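Local coordinates for protein PA1221 (Pseudomonas aeruginosa, PDB 4DG8) that binds adenosine monophosphate through an AMP-binding domain of the ANL superfamily and also carries a phosphopantetheine attachment site, at residues A[263-268]-A[290-295]; A[305-310]-A[333-338]; A[362-367]-A[395-400]. All coordinates share one frame; numbering follows the deposited sequence.

Contact 1 (A[263-268]-A[290-295]); sequences LFNTLV and VPHVRR
N265 lies against the imidazole of H292 where helix 261-270 meets helix 290-299. The two are the connecting helices of consecutive beta-alpha-beta crossovers, which link the parallel strands 256-260, 280-284 and 304-309. Their local axes come within 9.6 Å, with N-to-C directions 52° apart. N265 CB sits over one face of the H292 ring, 3.8 Å from its centroid, in a CH-pi contact. The amide follows it as a stacked plate, tilted 25° from the imidazole plane, and N265 OD1 comes to 3.3 Å from H292 CB. H292 ND1 is hydrogen-bonded to S289 OG just ahead of its own helix, and NE2 makes a weak bond to D269 OD1 of the facing helix, which together limit the ring's rotation.

Deeper in, F264 turns an edge to the second helix. Its CG is anti to the backbone N (chi1 174°), which carries the ring along the interface and brings F264 CE2 to 3.9 Å from V293 N, near the ring plane, and to 4.1 Å from V293 CG2. Within its own helix V268 CG2 lies over the centre of one F264 ring face, while V268 CG1 projects to the neighbouring helix.

Where the contact opens toward solvent, R295 runs alongside V268 in the reverse direction, its chain extended from CG to NE, with R295 CB 3.9 Å from V268 CG1. The guanidinium then lies with a face against V268 O; R295 NH1 is 2.9 Å from V268 O but badly angled for a hydrogen bond, and gives one instead to D269 O.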
loop_
_atom_site.group_PDB
_atom_site.type_symbol
_atom_site.label_atom_id
_atom_site.label_comp_id
_atom_site.label_asym_id
_atom_site.label_seq_id
_atom_site.Cartn_x
_atom_site.Cartn_y
_atom_site.Cartn_z
ATOM N N LEU A 263 -1.362 -4.825 -13.014
ATOM C CA LEU A 263 -2.738 -5.330 -13.092
ATOM C C LEU A 263 -3.554 -4.548 -14.133
ATOM O O LEU A 263 -4.294 -5.123 -14.942
ATOM C CB LEU A 263 -3.435 -5.271 -11.722
ATOM C CG LEU A 263 -4.878 -5.812 -11.669
ATOM C CD1 LEU A 263 -5.006 -7.239 -12.279
ATOM C CD2 LEU A 263 -5.473 -5.766 -10.249
ATOM N N PHE A 264 -3.407 -3.228 -14.095
ATOM C CA PHE A 264 -3.957 -2.351 -15.118
ATOM C C PHE A 264 -3.544 -2.856 -16.507
ATOM O O PHE A 264 -4.382 -3.107 -17.355
ATOM C CB PHE A 264 -3.480 -0.912 -14.868
ATOM C CG PHE A 264 -3.865 0.070 -15.939
ATOM C CD1 PHE A 264 -5.093 0.719 -15.909
ATOM C CD2 PHE A 264 -2.985 0.362 -16.972
ATOM C CE1 PHE A 264 -5.437 1.639 -16.889
ATOM C CE2 PHE A 264 -3.323 1.271 -17.956
ATOM C CZ PHE A 264 -4.548 1.916 -17.913
ATOM N N ASN A 265 -2.250 -3.042 -16.723
ATOM C CA ASN A 265 -1.746 -3.452 -18.034
ATOM C C ASN A 265 -2.371 -4.773 -18.503
ATOM O O ASN A 265 -2.773 -4.904 -19.660
ATOM C CB ASN A 265 -0.223 -3.589 -17.987
ATOM C CG ASN A 265 0.458 -2.271 -17.752
ATOM O OD1 ASN A 265 -0.173 -1.220 -17.869
ATOM N ND2 ASN A 265 1.754 -2.305 -17.435
ATOM N N THR A 266 -2.437 -5.748 -17.600
ATOM C CA THR A 266 -3.039 -7.039 -17.911
ATOM C C THR A 266 -4.516 -6.931 -18.286
ATOM O O THR A 266 -4.954 -7.501 -19.292
ATOM C CB THR A 266 -2.897 -8.002 -16.724
ATOM O OG1 THR A 266 -1.525 -8.041 -16.343
ATOM C CG2 THR A 266 -3.339 -9.405 -17.109
ATOM N N LEU A 267 -5.275 -6.213 -17.472
ATOM C CA LEU A 267 -6.703 -6.057 -17.724
ATOM C C LEU A 267 -6.881 -5.376 -19.066
ATOM O O LEU A 267 -7.748 -5.749 -19.852
ATOM C CB LEU A 267 -7.373 -5.248 -16.610
ATOM C CG LEU A 267 -7.382 -5.874 -15.214
ATOM C CD1 LEU A 267 -8.028 -4.914 -14.219
ATOM C CD2 LEU A 267 -8.099 -7.203 -15.209
ATOM N N VAL A 268 -6.020 -4.403 -19.351
ATOM C CA VAL A 268 -6.126 -3.670 -20.601
ATOM C C VAL A 268 -5.774 -4.512 -21.821
ATOM O O VAL A 268 -6.442 -4.395 -22.842
ATOM C CB VAL A 268 -5.314 -2.361 -20.561
ATOM C CG1 VAL A 268 -5.174 -1.769 -21.961
ATOM C CG2 VAL A 268 -5.998 -1.374 -19.637
ATOM N N VAL A 290 2.986 3.700 -21.124
ATOM C CA VAL A 290 2.265 4.600 -22.000
ATOM C C VAL A 290 1.425 3.840 -23.044
ATOM O O VAL A 290 0.287 4.212 -23.301
ATOM C CB VAL A 290 3.211 5.646 -22.647
ATOM C CG1 VAL A 290 2.451 6.531 -23.641
ATOM C CG2 VAL A 290 3.881 6.505 -21.546
ATOM N N PRO A 291 1.968 2.771 -23.639
ATOM C CA PRO A 291 1.112 2.086 -24.623
ATOM C C PRO A 291 -0.197 1.531 -24.034
ATOM O O PRO A 291 -1.221 1.542 -24.722
ATOM C CB PRO A 291 2.005 0.951 -25.130
ATOM C CG PRO A 291 3.409 1.506 -24.982
ATOM C CD PRO A 291 3.368 2.297 -23.686
ATOM N N HIS A 292 -0.166 1.053 -22.791
ATOM C CA HIS A 292 -1.377 0.536 -22.148
ATOM C C HIS A 292 -2.327 1.682 -21.721
ATOM O O HIS A 292 -3.543 1.562 -21.845
ATOM C CB HIS A 292 -1.019 -0.362 -20.948
ATOM C CG HIS A 292 -0.396 -1.669 -21.335
ATOM N ND1 HIS A 292 0.958 -1.817 -21.568
ATOM C CD2 HIS A 292 -0.947 -2.888 -21.541
ATOM C CE1 HIS A 292 1.209 -3.070 -21.902
ATOM N NE2 HIS A 292 0.070 -3.739 -21.896
ATOM N N VAL A 293 -1.768 2.793 -21.234
ATOM C CA VAL A 293 -2.577 3.961 -20.883
ATOM C C VAL A 293 -3.271 4.496 -22.128
ATOM O O VAL A 293 -4.446 4.870 -22.074
ATOM C CB VAL A 293 -1.744 5.088 -20.209
ATOM C CG1 VAL A 293 -2.572 6.376 -20.072
ATOM C CG2 VAL A 293 -1.228 4.632 -18.858
ATOM N N ARG A 294 -2.539 4.524 -23.241
ATOM C CA ARG A 294 -3.068 4.901 -24.545
ATOM C C ARG A 294 -4.223 3.971 -24.919
ATOM O O ARG A 294 -5.306 4.428 -25.303
ATOM C CB ARG A 294 -1.977 4.818 -25.640
ATOM C CG ARG A 294 -1.166 6.106 -25.868
ATOM C CD ARG A 294 -0.106 5.943 -26.984
ATOM N NE ARG A 294 -0.679 6.010 -28.334
ATOM C CZ ARG A 294 -0.818 7.141 -29.023
ATOM N NH1 ARG A 294 -0.420 8.286 -28.483
ATOM N NH2 ARG A 294 -1.352 7.139 -30.242
ATOM N N ARG A 295 -4.000 2.661 -24.823
ATOM C CA ARG A 295 -5.069 1.743 -25.221
ATOM C C ARG A 295 -6.347 1.960 -24.361
ATOM O O ARG A 295 -7.489 2.015 -24.877
ATOM C CB ARG A 295 -4.578 0.295 -25.162
ATOM C CG ARG A 295 -5.506 -0.671 -25.862
ATOM C CD ARG A 295 -5.000 -2.120 -25.857
ATOM N NE ARG A 295 -6.000 -2.976 -26.492
ATOM C CZ ARG A 295 -6.124 -4.276 -26.265
ATOM N NH1 ARG A 295 -5.286 -4.889 -25.444
ATOM N NH2 ARG A 295 -7.077 -4.964 -26.869
#

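Contact 2 (A[305-310]-A[333-338]); sequences LVNGYG and IPIGKA. With AMP (adenosine monophosphate), chain B.
N307 reaches from the strand ending at Y309 to the backbone of I333 and P334, and its two amide atoms do different work. With CG anti to the backbone N (chi1 -176°), the amide stands off the strand between the 333-338 segment and the adenine of AMP. N307 ND2 donates to P334 O at 3.0 Å; the bond is bent, and ND2 lies well above the carbonyl plane of P334, not on a lone pair. N307 ND2 is also 3.2 Å from I333 O. With NH2 turned to these carbonyls, the amide faces the ligand with its oxygen, and N307 OD1 accepts from AMP N6 at 2.8 Å. A second, straighter bond to the same amino group comes from the strand backbone: AMP N6 to G308 O, 2.9 Å at 163°. Two acceptors thus grip the exocyclic nitrogen.

Y309 packs against both the purine and I335. One edge of its ring is turned to the purine, with Y309 CD1 3.8 Å from AMP C5, while I335 covers a face. I335 CG1 lies between the backbone N and the carbonyl carbon (chi1 59°), and the extended branch beyond it places CD1 over the ring, 4.1 Å from the Y309 ring centroid in a CH-pi contact. Nearer the backbone, Y309 CB meets I335 CB at 3.8 Å. The phenol is anchored further on, Y309 OH being hydrogen-bonded to D402. I335 and G336 together face L412 in a classic beta bulge. Y309 and G310 open the YGPTE signature of ANL enzymes, and N307 to G310 form part of the AMP pocket, with I333 to I335 packed against N307 and Y309 at this family's adenine site.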
loop_
_atom_site.group_PDB
_atom_site.type_symbol
_atom_site.label_atom_id
_atom_site.label_comp_id
_atom_site.label_asym_id
_atom_site.label_seq_id
_atom_site.Cartn_x
_atom_site.Cartn_y
_atom_site.Cartn_z
ATOM N N LEU A 305 -8.419 9.076 -15.470
ATOM C CA LEU A 305 -7.308 8.246 -15.060
ATOM C C LEU A 305 -6.259 9.075 -14.303
ATOM O O LEU A 305 -5.866 10.152 -14.742
ATOM C CB LEU A 305 -6.688 7.612 -16.295
ATOM C CG LEU A 305 -5.618 6.540 -16.072
ATOM C CD1 LEU A 305 -6.158 5.424 -15.234
ATOM C CD2 LEU A 305 -5.140 6.012 -17.431
ATOM N N VAL A 306 -5.815 8.565 -13.158
ATOM C CA VAL A 306 -4.830 9.265 -12.336
ATOM C C VAL A 306 -3.571 8.419 -12.125
ATOM O O VAL A 306 -3.660 7.259 -11.703
ATOM C CB VAL A 306 -5.420 9.593 -10.963
ATOM C CG1 VAL A 306 -4.429 10.408 -10.122
ATOM C CG2 VAL A 306 -6.747 10.325 -11.132
ATOM N N ASN A 307 -2.404 9.004 -12.384
ATOM C CA ASN A 307 -1.151 8.335 -12.063
ATOM C C ASN A 307 -0.809 8.774 -10.636
ATOM O O ASN A 307 -0.523 9.939 -10.404
ATOM C CB ASN A 307 -0.047 8.766 -13.049
ATOM C CG ASN A 307 1.282 8.035 -12.830
ATOM O OD1 ASN A 307 1.383 7.128 -12.002
ATOM N ND2 ASN A 307 2.312 8.417 -13.606
ATOM N N GLY A 308 -0.950 7.863 -9.670
ATOM C CA GLY A 308 -0.514 8.147 -8.312
ATOM C C GLY A 308 0.886 7.637 -8.016
ATOM O O GLY A 308 1.194 6.468 -8.279
ATOM N N TYR A 309 1.680 8.455 -7.331
ATOM C CA TYR A 309 3.048 8.090 -6.979
ATOM C C TYR A 309 3.255 8.404 -5.507
ATOM O O TYR A 309 2.812 9.449 -5.032
ATOM C CB TYR A 309 4.076 8.899 -7.786
ATOM C CG TYR A 309 5.352 9.092 -6.985
ATOM C CD1 TYR A 309 6.329 8.108 -6.967
ATOM C CD2 TYR A 309 5.554 10.234 -6.200
ATOM C CE1 TYR A 309 7.481 8.255 -6.228
ATOM C CE2 TYR A 309 6.706 10.390 -5.448
ATOM C CZ TYR A 309 7.670 9.383 -5.467
ATOM O OH TYR A 309 8.830 9.486 -4.723
ATOM N N GLY A 310 3.898 7.501 -4.777
ATOM C CA GLY A 310 4.396 7.863 -3.462
ATOM C C GLY A 310 4.902 6.668 -2.687
ATOM O O GLY A 310 4.498 5.531 -2.963
ATOM N N ILE A 333 4.128 8.919 -18.503
ATOM C CA ILE A 333 3.042 9.707 -17.913
ATOM C C ILE A 333 3.587 10.462 -16.708
ATOM O O ILE A 333 4.154 9.836 -15.808
ATOM C CB ILE A 333 1.898 8.809 -17.400
ATOM C CG1 ILE A 333 1.403 7.863 -18.504
ATOM C CG2 ILE A 333 0.758 9.658 -16.822
ATOM C CD1 ILE A 333 0.886 8.577 -19.749
ATOM N N PRO A 334 3.423 11.804 -16.679
ATOM C CA PRO A 334 3.870 12.581 -15.513
ATOM C C PRO A 334 3.313 11.986 -14.227
ATOM O O PRO A 334 2.246 11.339 -14.265
ATOM C CB PRO A 334 3.244 13.968 -15.750
ATOM C CG PRO A 334 3.099 14.077 -17.242
ATOM C CD PRO A 334 2.801 12.651 -17.715
ATOM N N ILE A 335 4.050 12.133 -13.124
ATOM C CA ILE A 335 3.509 11.805 -11.805
ATOM C C ILE A 335 2.925 13.069 -11.178
ATOM O O ILE A 335 2.393 13.047 -10.069
ATOM C CB ILE A 335 4.534 11.127 -10.861
ATOM C CG1 ILE A 335 5.760 12.021 -10.623
ATOM C CG2 ILE A 335 4.929 9.751 -11.416
ATOM C CD1 ILE A 335 6.829 11.395 -9.683
ATOM N N GLY A 336 2.993 14.162 -11.930
ATOM C CA GLY A 336 2.275 15.382 -11.588
ATOM C C GLY A 336 2.804 16.237 -10.452
ATOM O O GLY A 336 3.987 16.603 -10.425
ATOM N N LYS A 337 1.912 16.596 -9.530
ATOM C CA LYS A 337 2.263 17.514 -8.449
ATOM C C LYS A 337 1.810 16.985 -7.090
ATOM O O LYS A 337 1.054 16.018 -7.014
ATOM C CB LYS A 337 1.662 18.898 -8.720
ATOM C CG LYS A 337 2.179 19.565 -10.000
ATOM C CD LYS A 337 1.398 20.847 -10.333
ATOM C CE LYS A 337 1.922 21.529 -11.598
ATOM N NZ LYS A 337 1.059 22.688 -12.024
ATOM N N ALA A 338 2.282 17.627 -6.022
ATOM C CA ALA A 338 1.915 17.276 -4.649
ATOM C C ALA A 338 0.398 17.212 -4.428
ATOM O O ALA A 338 -0.341 18.100 -4.835
ATOM C CB ALA A 338 2.541 18.281 -3.660
HETATM P P AMP B . 5.258 1.511 -1.773
HETATM O O1P AMP B . 5.197 0.018 -1.526
HETATM O O2P AMP B . 3.965 2.250 -2.087
HETATM O O3P AMP B . 5.938 2.121 -0.561
HETATM O "O5'" AMP B . 6.326 1.817 -2.909
HETATM C "C5'" AMP B . 6.755 3.143 -3.154
HETATM C "C4'" AMP B . 7.718 3.210 -4.306
HETATM O "O4'" AMP B . 7.110 2.645 -5.498
HETATM C "C3'" AMP B . 8.139 4.606 -4.729
HETATM O "O3'" AMP B . 9.163 5.146 -3.901
HETATM C "C2'" AMP B . 8.559 4.401 -6.178
HETATM O "O2'" AMP B . 9.860 3.827 -6.242
HETATM C "C1'" AMP B . 7.543 3.355 -6.644
HETATM N N9 AMP B . 6.361 3.976 -7.286
HETATM C C8 AMP B . 5.159 4.145 -6.685
HETATM N N7 AMP B . 4.266 4.741 -7.512
HETATM C C5 AMP B . 4.887 4.983 -8.677
HETATM C C6 AMP B . 4.513 5.595 -9.981
HETATM N N6 AMP B . 3.277 6.080 -10.195
HETATM N N1 AMP B . 5.455 5.649 -10.954
HETATM C C2 AMP B . 6.694 5.159 -10.738
HETATM N N3 AMP B . 7.097 4.590 -9.583
HETATM C C4 AMP B . 6.263 4.468 -8.527
#

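Contact 3 (A[362-367]-A[395-400]); sequences EIVAFG and LRAYRT
An antiparallel strand pair of the five-stranded antiparallel sheet joins V364 to R399 and A365 to Y398, ending at T400 in the YRTGD motif familiar from ANL enzymes. A365 and Y398 form the hydrogen-bonded pair, each N to the other's O at 2.9 Å; V364 and R399 are the adjoining non-hydrogen-bonded pair. T400 grips I363 O twice: T400 N approaches almost head-on at 3.1 Å, and T400 OG1 comes in at 2.7 Å, tilted from the carbonyl plane. The hydroxyl can do this because it occupies the crowded position between backbone N and carbonyl carbon (chi1 57°).

On the face shared by V364, F366 and A397, the methyl of A397 touches both V364 CG1 and the F366 ring. A397 CB lies 3.4 Å from F366 CE1. F366 also packs on L395 CB. Past this ring one water accepts from G367 N and donates to R396 O, joining the strands where they part.

E362 crosses R399 at about a right angle, E362 OE1 lying in the guanidinium plane at the edge, 3.5 Å from R399 NH2: a weak hydrogen bond that forms part of a salt bridge. E362 OE2 instead takes G401 N. With T400 OG1 also hydrogen-bonded to D402 N, these bonds probably help fix the backbone leading to D402, which is hydrogen-bonded to AMP, and would make T400 a second-shell residue.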
loop_
_atom_site.group_PDB
_atom_site.type_symbol
_atom_site.label_atom_id
_atom_site.label_comp_id
_atom_site.label_asym_id
_atom_site.label_seq_id
_atom_site.Cartn_x
_atom_site.Cartn_y
_atom_site.Cartn_z
ATOM N N GLU A 362 16.556 14.215 -6.529
ATOM C CA GLU A 362 15.820 13.305 -5.671
ATOM C C GLU A 362 14.561 13.980 -5.116
ATOM O O GLU A 362 14.595 15.148 -4.698
ATOM C CB GLU A 362 16.708 12.803 -4.535
ATOM C CG GLU A 362 15.958 11.978 -3.506
ATOM C CD GLU A 362 16.811 11.621 -2.304
ATOM O OE1 GLU A 362 17.911 12.200 -2.145
ATOM O OE2 GLU A 362 16.379 10.748 -1.524
ATOM N N ILE A 363 13.455 13.241 -5.140
ATOM C CA ILE A 363 12.192 13.710 -4.588
ATOM C C ILE A 363 12.246 13.710 -3.064
ATOM O O ILE A 363 12.644 12.722 -2.444
ATOM C CB ILE A 363 11.011 12.839 -5.048
ATOM C CG1 ILE A 363 10.830 12.907 -6.563
ATOM C CG2 ILE A 363 9.715 13.284 -4.381
ATOM C CD1 ILE A 363 9.743 11.927 -7.061
ATOM N N VAL A 364 11.861 14.834 -2.472
ATOM C CA VAL A 364 11.782 14.981 -1.026
ATOM C C VAL A 364 10.380 15.449 -0.659
ATOM O O VAL A 364 9.868 16.397 -1.246
ATOM C CB VAL A 364 12.789 16.036 -0.525
ATOM C CG1 VAL A 364 12.640 16.236 0.971
ATOM C CG2 VAL A 364 14.218 15.627 -0.905
ATOM N N ALA A 365 9.765 14.783 0.310
ATOM C CA ALA A 365 8.373 15.034 0.644
ATOM C C ALA A 365 8.252 15.664 2.018
ATOM O O ALA A 365 8.983 15.313 2.941
ATOM C CB ALA A 365 7.571 13.734 0.595
ATOM N N PHE A 366 7.314 16.588 2.140
ATOM C CA PHE A 366 7.018 17.269 3.390
ATOM C C PHE A 366 5.531 17.153 3.644
ATOM O O PHE A 366 4.738 16.927 2.716
ATOM C CB PHE A 366 7.301 18.777 3.271
ATOM C CG PHE A 366 8.708 19.126 2.905
ATOM C CD1 PHE A 366 9.617 19.490 3.884
ATOM C CD2 PHE A 366 9.109 19.160 1.574
ATOM C CE1 PHE A 366 10.926 19.844 3.553
ATOM C CE2 PHE A 366 10.406 19.515 1.228
ATOM C CZ PHE A 366 11.323 19.857 2.218
ATOM N N GLY A 367 5.141 17.425 4.881
ATOM C CA GLY A 367 3.733 17.600 5.165
ATOM C C GLY A 367 3.015 16.538 5.962
ATOM O O GLY A 367 3.615 15.718 6.682
ATOM N N LEU A 395 11.481 22.284 7.869
ATOM C CA LEU A 395 10.343 21.400 8.045
ATOM C C LEU A 395 10.816 19.967 8.041
ATOM O O LEU A 395 11.794 19.633 7.374
ATOM C CB LEU A 395 9.339 21.585 6.905
ATOM C CG LEU A 395 8.486 22.854 6.883
ATOM C CD1 LEU A 395 7.420 22.716 5.813
ATOM C CD2 LEU A 395 7.852 23.111 8.245
ATOM N N ARG A 396 10.108 19.114 8.766
ATOM C CA ARG A 396 10.359 17.684 8.671
ATOM C C ARG A 396 10.113 17.198 7.243
ATOM O O ARG A 396 9.171 17.634 6.571
ATOM C CB ARG A 396 9.494 16.922 9.665
ATOM C CG ARG A 396 9.836 15.450 9.804
ATOM C CD ARG A 396 9.224 14.917 11.089
ATOM N NE ARG A 396 9.686 13.568 11.400
ATOM C CZ ARG A 396 8.968 12.459 11.239
ATOM N NH1 ARG A 396 7.723 12.514 10.764
ATOM N NH2 ARG A 396 9.499 11.289 11.565
ATOM N N ALA A 397 10.973 16.293 6.790
ATOM C CA ALA A 397 10.984 15.835 5.407
ATOM C C ALA A 397 11.454 14.381 5.277
ATOM O O ALA A 397 12.277 13.898 6.058
ATOM C CB ALA A 397 11.877 16.753 4.564
ATOM N N TYR A 398 10.917 13.694 4.281
ATOM C CA TYR A 398 11.324 12.341 3.940
ATOM C C TYR A 398 11.968 12.327 2.556
ATOM O O TYR A 398 11.333 12.697 1.556
ATOM C CB TYR A 398 10.122 11.381 3.974
ATOM C CG TYR A 398 10.484 9.974 3.554
ATOM C CD1 TYR A 398 11.201 9.134 4.405
ATOM C CD2 TYR A 398 10.143 9.492 2.294
ATOM C CE1 TYR A 398 11.565 7.839 4.011
ATOM C CE2 TYR A 398 10.489 8.202 1.899
ATOM C CZ TYR A 398 11.200 7.376 2.768
ATOM O OH TYR A 398 11.548 6.088 2.385
ATOM N N ARG A 399 13.236 11.922 2.511
ATOM C CA ARG A 399 13.944 11.683 1.253
ATOM C C ARG A 399 13.567 10.308 0.704
ATOM O O ARG A 399 13.835 9.285 1.335
ATOM C CB ARG A 399 15.454 11.742 1.489
ATOM C CG ARG A 399 15.935 13.071 2.036
ATOM C CD ARG A 399 17.397 13.010 2.448
ATOM N NE ARG A 399 18.286 12.765 1.318
ATOM C CZ ARG A 399 19.606 12.949 1.356
ATOM N NH1 ARG A 399 20.183 13.385 2.473
ATOM N NH2 ARG A 399 20.351 12.702 0.281
ATOM N N THR A 400 12.965 10.286 -0.480
ATOM C CA THR A 400 12.334 9.075 -0.993
ATOM C C THR A 400 13.295 8.047 -1.598
ATOM O O THR A 400 12.970 6.851 -1.676
ATOM C CB THR A 400 11.304 9.419 -2.088
ATOM O OG1 THR A 400 11.968 10.148 -3.119
ATOM C CG2 THR A 400 10.143 10.253 -1.533
HETATM O O HOH W 1 6.678 18.119 7.003
#

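Contact 2 stands between the other two, its centre about 16 Å from the centre of each, and holds two residues, N307 and G308, that hydrogen-bond the adenine amino group. Contact 1 packs against it from the helical side: V293 CG1 lies on L305 CD2 at 3.7 Å, and V290 also reaches I333. Contact 3 closes on it from the small antiparallel sheet, where Y309 OH lies 3.5 Å from T400 CG2, and I335 CD1 meets I363 CD1. Contacts 1 and 3 do not touch; their nearest atoms are about 17 Å apart. From AMP, which contact 2 bonds directly, the T400 side chain of contact 3 is about 5 Å away and the V293 side chain of contact 1 about 10 Å.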